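PDB 5T3B: glycoside Hydrolase from Bacteroides plebeius, which probably hydrolyses glycosidic bonds in polysaccharides, as a family 50 glycoside hydrolase of a subfamily enriched in human gut Bacteroidetes. Local coordinates for residues V45-F55 with D400-R410. Sequence-based numbering, arbitrary orientation.
Sequences VEYAEKPDKAF and DNSSGAGFVVR. With EDO (1,2-ethanediol), chain G; EDO (1,2-ethanediol), chain J.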
ATOM      1  N   VAL A  45      21.042   4.180  12.694  1.00 11.56           N
ATOM      2  CA  VAL A  45      20.167   5.298  12.388  1.00 11.25           C
ATOM      3  C   VAL A  45      19.331   5.561  13.628  1.00 10.98           C
ATOM      4  O   VAL A  45      18.758   4.639  14.221  1.00 12.30           O
ATOM      5  CB  VAL A  45      19.251   5.035  11.187  1.00 11.74           C
ATOM      6  CG1 VAL A  45      18.239   6.130  11.028  1.00 11.92           C
ATOM      7  CG2 VAL A  45      20.086   4.855   9.935  1.00 12.54           C
ATOM      8  N   GLU A  46      19.326   6.801  14.068  1.00 10.57           N
ATOM      9  CA  GLU A  46      18.487   7.188  15.187  1.00 10.57           C
ATOM     10  C   GLU A  46      17.040   7.435  14.747  1.00 10.02           C
ATOM     11  O   GLU A  46      16.804   8.085  13.741  1.00 11.39           O
ATOM     12  CB  GLU A  46      18.985   8.463  15.867  1.00 12.49           C
ATOM     13  CG  GLU A  46      20.341   8.362  16.577  1.00 15.38           C
ATOM     14  CD  GLU A  46      20.541   9.702  17.317  1.00 20.16           C
ATOM     15  OE1 GLU A  46      20.921  10.650  16.631  1.00 22.29           O
ATOM     16  OE2 GLU A  46      20.116   9.822  18.506  1.00 25.87           O
ATOM     17  N   TYR A  47      16.067   6.957  15.512  1.00  9.99           N
ATOM     18  CA  TYR A  47      14.699   7.313  15.269  1.00  9.72           C
ATOM     19  C   TYR A  47      13.880   7.494  16.525  1.00  9.76           C
ATOM     20  O   TYR A  47      14.207   6.879  17.547  1.00 10.52           O
ATOM     21  CB  TYR A  47      13.999   6.349  14.292  1.00 10.33           C
ATOM     22  CG  TYR A  47      13.554   5.024  14.883  1.00 10.32           C
ATOM     23  CD1 TYR A  47      12.326   4.936  15.523  1.00  9.56           C
ATOM     24  CD2 TYR A  47      14.258   3.858  14.697  1.00 12.33           C
ATOM     25  CE1 TYR A  47      11.853   3.713  15.985  1.00 11.80           C
ATOM     26  CE2 TYR A  47      13.761   2.649  15.152  1.00 13.08           C
ATOM     27  CZ  TYR A  47      12.580   2.613  15.821  1.00 12.62           C
ATOM     28  OH  TYR A  47      12.098   1.397  16.235  1.00 15.29           O
ATOM     29  N   ALA A  48      12.821   8.286  16.413  1.00  9.83           N
ATOM     30  CA  ALA A  48      11.882   8.516  17.506  1.00 10.11           C
ATOM     31  C   ALA A  48      10.501   8.170  17.020  1.00  9.29           C
ATOM     32  O   ALA A  48      10.167   8.384  15.848  1.00 10.23           O
ATOM     33  CB  ALA A  48      11.900   9.981  17.977  1.00 10.35           C
ATOM     34  N   GLU A  49       9.604   7.723  17.905  1.00  9.09           N
ATOM     35  CA  GLU A  49       8.287   7.350  17.491  1.00 10.21           C
ATOM     36  C   GLU A  49       7.401   8.556  17.253  1.00 10.16           C
ATOM     37  O   GLU A  49       6.429   8.473  16.517  1.00 11.78           O
ATOM     38  CB  GLU A  49       7.701   6.367  18.517  1.00 11.57           C
ATOM     39  CG  GLU A  49       8.482   5.039  18.444  1.00 13.44           C
ATOM     40  CD  GLU A  49       7.894   3.951  19.326  1.00 14.56           C
ATOM     41  OE1 GLU A  49       7.505   4.207  20.476  1.00 15.14           O
ATOM     42  OE2 GLU A  49       7.775   2.824  18.813  1.00 16.96           O
ATOM     43  N   LYS A  50       7.705   9.659  17.926  1.00 10.54           N
ATOM     44  CA  LYS A  50       7.067  10.940  17.793  1.00 10.69           C
ATOM     45  C   LYS A  50       8.158  11.998  18.018  1.00 10.59           C
ATOM     46  O   LYS A  50       9.171  11.712  18.634  1.00 10.98           O
ATOM     47  CB  LYS A  50       5.914  11.147  18.755  1.00 12.57           C
ATOM     48  CG  LYS A  50       4.647  10.340  18.414  1.00 14.10           C
ATOM     49  CD  LYS A  50       3.872  10.849  17.178  1.00 14.94           C
ATOM     50  CE  LYS A  50       2.725   9.941  16.895  1.00 16.42           C
ATOM     51  NZ  LYS A  50       1.867  10.356  15.782  1.00 18.98           N
ATOM     52  N   PRO A  51       7.933  13.235  17.501  1.00 10.04           N
ATOM     53  CA  PRO A  51       9.063  14.180  17.471  1.00 11.08           C
ATOM     54  C   PRO A  51       9.534  14.613  18.861  1.00 10.82           C
ATOM     55  O   PRO A  51      10.694  15.062  18.972  1.00 11.54           O
ATOM     56  CB  PRO A  51       8.505  15.364  16.684  1.00 11.53           C
ATOM     57  CG  PRO A  51       7.024  15.171  16.696  1.00 12.43           C
ATOM     58  CD  PRO A  51       6.798  13.701  16.698  1.00 10.76           C
ATOM     59  N   ASP A  52       8.660  14.519  19.861  1.00 12.31           N
ATOM     60  CA  ASP A  52       8.977  14.965  21.200  1.00 12.80           C
ATOM     61  C   ASP A  52       9.510  13.882  22.093  1.00 13.39           C
ATOM     62  O   ASP A  52       9.779  14.130  23.281  1.00 16.25           O
ATOM     63  CB  ASP A  52       7.749  15.603  21.875  1.00 16.05           C
ATOM     64  CG  ASP A  52       6.561  14.699  21.982  1.00 21.48           C
ATOM     65  OD1 ASP A  52       6.335  13.886  21.074  1.00 20.37           O
ATOM     66  OD2 ASP A  52       5.761  14.979  22.880  1.00 30.81           O
ATOM     67  N   LYS A  53       9.672  12.668  21.545  1.00 11.65           N
ATOM     68  CA  LYS A  53      10.161  11.512  22.275  1.00 12.22           C
ATOM     69  C   LYS A  53      11.661  11.365  22.156  1.00 11.73           C
ATOM     70  O   LYS A  53      12.319  11.892  21.242  1.00 13.37           O
ATOM     71  CB  LYS A  53       9.418  10.235  21.822  1.00 12.35           C
ATOM     72  CG  LYS A  53       7.978  10.232  22.202  1.00 16.61           C
ATOM     73  CD  LYS A  53       7.269   8.962  21.842  1.00 17.89           C
ATOM     74  CE  LYS A  53       5.852   8.853  22.305  1.00 25.82           C
ATOM     75  NZ  LYS A  53       5.826   8.624  23.762  1.00 27.90           N
ATOM     76  N   ALA A  54      12.227  10.506  23.007  1.00 13.42           N
ATOM     77  CA  ALA A  54      13.638  10.153  22.920  1.00 13.77           C
ATOM     78  C   ALA A  54      13.903   9.319  21.679  1.00 13.66           C
ATOM     79  O   ALA A  54      13.112   8.449  21.288  1.00 15.88           O
ATOM     80  CB  ALA A  54      14.077   9.388  24.183  1.00 15.19           C
ATOM     81  N   PHE A  55      15.024   9.549  21.050  1.00 11.88           N
ATOM     82  CA  PHE A  55      15.494   8.791  19.911  1.00 12.12           C
ATOM     83  C   PHE A  55      16.259   7.568  20.396  1.00 13.44           C
ATOM     84  O   PHE A  55      16.948   7.601  21.409  1.00 16.02           O
ATOM     85  CB  PHE A  55      16.453   9.619  19.055  1.00 12.65           C
ATOM     86  CG  PHE A  55      15.759  10.647  18.192  1.00 12.16           C
ATOM     87  CD1 PHE A  55      15.148  11.794  18.738  1.00 13.04           C
ATOM     88  CD2 PHE A  55      15.661  10.490  16.814  1.00 11.52           C
ATOM     89  CE1 PHE A  55      14.472  12.703  17.973  1.00 12.64           C
ATOM     90  CE2 PHE A  55      15.006  11.433  16.058  1.00 12.40           C
ATOM     91  CZ  PHE A  55      14.412  12.510  16.626  1.00 12.26           C
ATOM     92  N   ASP A 400       6.389  20.600  12.790  1.00 10.87           N
ATOM     93  CA  ASP A 400       5.658  20.009  13.935  1.00 10.41           C
ATOM     94  C   ASP A 400       5.912  18.514  13.993  1.00  9.65           C
ATOM     95  O   ASP A 400       6.458  17.988  14.969  1.00 10.07           O
ATOM     96  CB  ASP A 400       4.188  20.410  13.843  1.00 10.66           C
ATOM     97  CG  ASP A 400       3.203  19.634  14.692  1.00 13.35           C
ATOM     98  OD1 ASP A 400       3.578  18.614  15.361  1.00 13.99           O
ATOM     99  OD2 ASP A 400       2.024  20.075  14.697  1.00 15.67           O
ATOM    100  N   ASN A 401       5.590  17.826  12.894  1.00  9.26           N
ATOM    101  CA  ASN A 401       5.954  16.428  12.703  1.00  9.47           C
ATOM    102  C   ASN A 401       5.166  15.492  13.614  1.00  8.65           C
ATOM    103  O   ASN A 401       5.476  14.296  13.635  1.00 10.37           O
ATOM    104  CB  ASN A 401       7.487  16.120  12.817  1.00  8.61           C
ATOM    105  CG  ASN A 401       8.281  16.399  11.557  1.00  8.83           C
ATOM    106  OD1 ASN A 401       9.573  16.400  11.594  1.00 13.76           O
ATOM    107  ND2 ASN A 401       7.646  16.592  10.481  1.00  7.44           N
ATOM    108  N   SER A 402       4.139  15.954  14.320  1.00  9.54           N
ATOM    109  CA  SER A 402       3.431  15.074  15.222  1.00 10.57           C
ATOM    110  C   SER A 402       2.417  14.164  14.522  1.00 10.99           C
ATOM    111  O   SER A 402       2.199  13.045  14.958  1.00 14.61           O
ATOM    112  CB  SER A 402       2.849  15.835  16.393  1.00 14.97           C
ATOM    113  OG  SER A 402       1.875  16.717  15.975  1.00 17.18           O
ATOM    114  N   SER A 403       1.785  14.625  13.451  0.50 10.01           N
ATOM    115  CA  SER A 403       0.742  13.829  12.851  0.50 10.93           C
ATOM    116  C   SER A 403       1.349  12.667  12.090  0.50 11.33           C
ATOM    117  O   SER A 403       2.385  12.781  11.460  0.50 10.60           O
ATOM    118  CB  SER A 403      -0.091  14.666  11.912  0.50 10.77           C
ATOM    119  OG  SER A 403       0.652  15.031  10.754  0.50 12.42           O
ATOM    120  N   GLY A 404       0.660  11.540  12.152  1.00 11.61           N
ATOM    121  CA  GLY A 404       1.028  10.359  11.376  1.00 11.68           C
ATOM    122  C   GLY A 404       1.949   9.429  12.128  1.00 11.72           C
ATOM    123  O   GLY A 404       2.707   9.854  13.017  1.00 12.43           O
ATOM    124  N   ALA A 405       1.936   8.175  11.679  1.00 11.42           N
ATOM    125  CA  ALA A 405       2.652   7.125  12.329  1.00 12.48           C
ATOM    126  C   ALA A 405       4.092   6.913  11.877  1.00 11.92           C
ATOM    127  O   ALA A 405       4.822   6.176  12.490  1.00 13.78           O
ATOM    128  CB  ALA A 405       1.877   5.819  12.189  1.00 14.50           C
ATOM    129  N   GLY A 406       4.522   7.570  10.807  1.00  9.71           N
ATOM    130  CA  GLY A 406       5.872   7.392  10.373  1.00  9.73           C
ATOM    131  C   GLY A 406       6.877   7.854  11.413  1.00  8.81           C
ATOM    132  O   GLY A 406       6.657   8.902  12.052  1.00 11.72           O
ATOM    133  N   PHE A 407       7.949   7.107  11.594  1.00  8.38           N
ATOM    134  CA  PHE A 407       8.930   7.501  12.578  1.00  8.37           C
ATOM    135  C   PHE A 407       9.689   8.771  12.179  1.00  8.30           C
ATOM    136  O   PHE A 407       9.806   9.063  10.982  1.00  9.88           O
ATOM    137  CB  PHE A 407       9.913   6.379  12.838  1.00  9.80           C
ATOM    138  CG  PHE A 407       9.334   5.090  13.359  1.00 10.05           C
ATOM    139  CD1 PHE A 407       8.319   5.040  14.266  1.00 12.00           C
ATOM    140  CD2 PHE A 407       9.914   3.931  12.950  1.00 13.42           C
ATOM    141  CE1 PHE A 407       7.904   3.808  14.816  1.00 13.92           C
ATOM    142  CE2 PHE A 407       9.525   2.729  13.441  1.00 14.95           C
ATOM    143  CZ  PHE A 407       8.567   2.669  14.403  1.00 13.22           C
ATOM    144  N   VAL A 408      10.209   9.452  13.179  1.00  7.72           N
ATOM    145  CA  VAL A 408      11.073  10.608  12.955  1.00  7.86           C
ATOM    146  C   VAL A 408      12.548  10.193  12.975  1.00  8.08           C
ATOM    147  O   VAL A 408      12.978   9.492  13.890  1.00  9.71           O
ATOM    148  CB  VAL A 408      10.863  11.657  14.050  1.00  8.93           C
ATOM    149  CG1 VAL A 408      11.754  12.888  13.824  1.00 10.09           C
ATOM    150  CG2 VAL A 408       9.398  12.062  14.130  1.00 10.74           C
ATOM    151  N   VAL A 409      13.291  10.622  11.961  1.00  8.08           N
ATOM    152  CA  VAL A 409      14.713  10.425  11.864  1.00  8.87           C
ATOM    153  C   VAL A 409      15.369  11.808  11.842  1.00  8.54           C
ATOM    154  O   VAL A 409      14.678  12.825  11.788  1.00  9.32           O
ATOM    155  CB  VAL A 409      15.127   9.556  10.671  1.00  8.54           C
ATOM    156  CG1 VAL A 409      14.586   8.133  10.810  1.00  9.08           C
ATOM    157  CG2 VAL A 409      14.696  10.151   9.360  1.00  9.22           C
ATOM    158  N   ARG A 410      16.690  11.839  11.911  1.00  9.18           N
ATOM    159  CA  ARG A 410      17.311  13.153  12.128  1.00  9.43           C
ATOM    160  C   ARG A 410      17.232  14.102  10.935  1.00  9.60           C
ATOM    161  O   ARG A 410      17.150  15.322  11.105  1.00 10.94           O
ATOM    162  CB  ARG A 410      18.764  13.006  12.558  1.00 10.79           C
ATOM    163  CG  ARG A 410      18.971  12.363  13.912  1.00 11.68           C
ATOM    164  CD  ARG A 410      18.458  13.199  15.032  1.00 12.84           C
ATOM    165  NE  ARG A 410      18.861  12.611  16.324  1.00 12.55           N
ATOM    166  CZ  ARG A 410      18.449  13.068  17.476  1.00 13.40           C
ATOM    167  NH1 ARG A 410      17.638  14.112  17.557  1.00 16.07           N
ATOM    168  NH2 ARG A 410      18.875  12.470  18.572  1.00 16.19           N
TER
HETATM  169  C1  EDO G 505      -0.096   8.308   7.846  1.00 20.71           C
HETATM  170  O1  EDO G 505       0.553   9.405   8.208  1.00 17.10           O
HETATM  171  C2  EDO G 505       0.165   7.261   8.886  1.00 21.65           C
HETATM  172  O2  EDO G 505      -0.348   7.558  10.218  1.00 18.64           O
HETATM  173  C1  EDO J 508      -3.219  11.754  13.521  1.00 42.69           C
HETATM  174  O1  EDO J 508      -1.827  11.533  13.750  1.00 35.53           O
HETATM  175  C2  EDO J 508      -3.167  12.370  12.161  1.00 41.65           C
HETATM  176  O2  EDO J 508      -2.635  11.351  11.288  1.00 51.51           O
HETATM  177  O   HOH W   1      18.306   9.555  12.036  1.00 10.67           O
HETATM  178  O   HOH W   2       6.430  10.202  14.311  1.00 14.58           O
HETATM  179  O   HOH W   3       5.037   6.292  15.339  1.00 21.17           O
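Arg-410 meets Glu-46 side-on, NE donating to OE1 at 2.9 Å and NH2 to OE2 at 2.9 Å, with the carboxylate turned 54° from the guanidinium plane. The same guanidinium lies flat on Phe-55 as a cation-pi stack, CZ 3.7 Å from the ring centroid, while Ala-48 CB sits over the centre of the opposite ring face. A bend at chi2 (-66°) folds the arginine back over that ring. With an alanine here, Glu-46 is likely to lose both of these bonds and the Phe-55 face its flat cover. Tyr-47 and Phe-407 form an offset stack, planes 15° apart, with Tyr-47 CE1 over the centre of the Phe-407 ring. Between these two clusters, strand 407-409 pairs antiparallel with the end of strand 39-48 and parallel with strand 385-394, so it lies between the two; Ala-48 and Val-408 share one face, Tyr-47 and Val-409 the other. Ala-48 N reaches Val-408 O at 2.8 Å and Val-408 N returns to Ala-48 O, a hydrogen-bonded pair. Val-408 splits its methyls, CG1 against Phe-55 CZ and CG2 against Pro-51. Beyond the strands, Lys-50 NZ donates to Ser-402 O (2.8 Å) and Gly-404 O (2.9 Å), bridging the loop that precedes Phe-407. Further out, Glu-395 forms a second salt bridge with Arg-410 through NH1, Trp-366 stacks on Tyr-47, and Lys-393 NZ also bonds Gly-404 O.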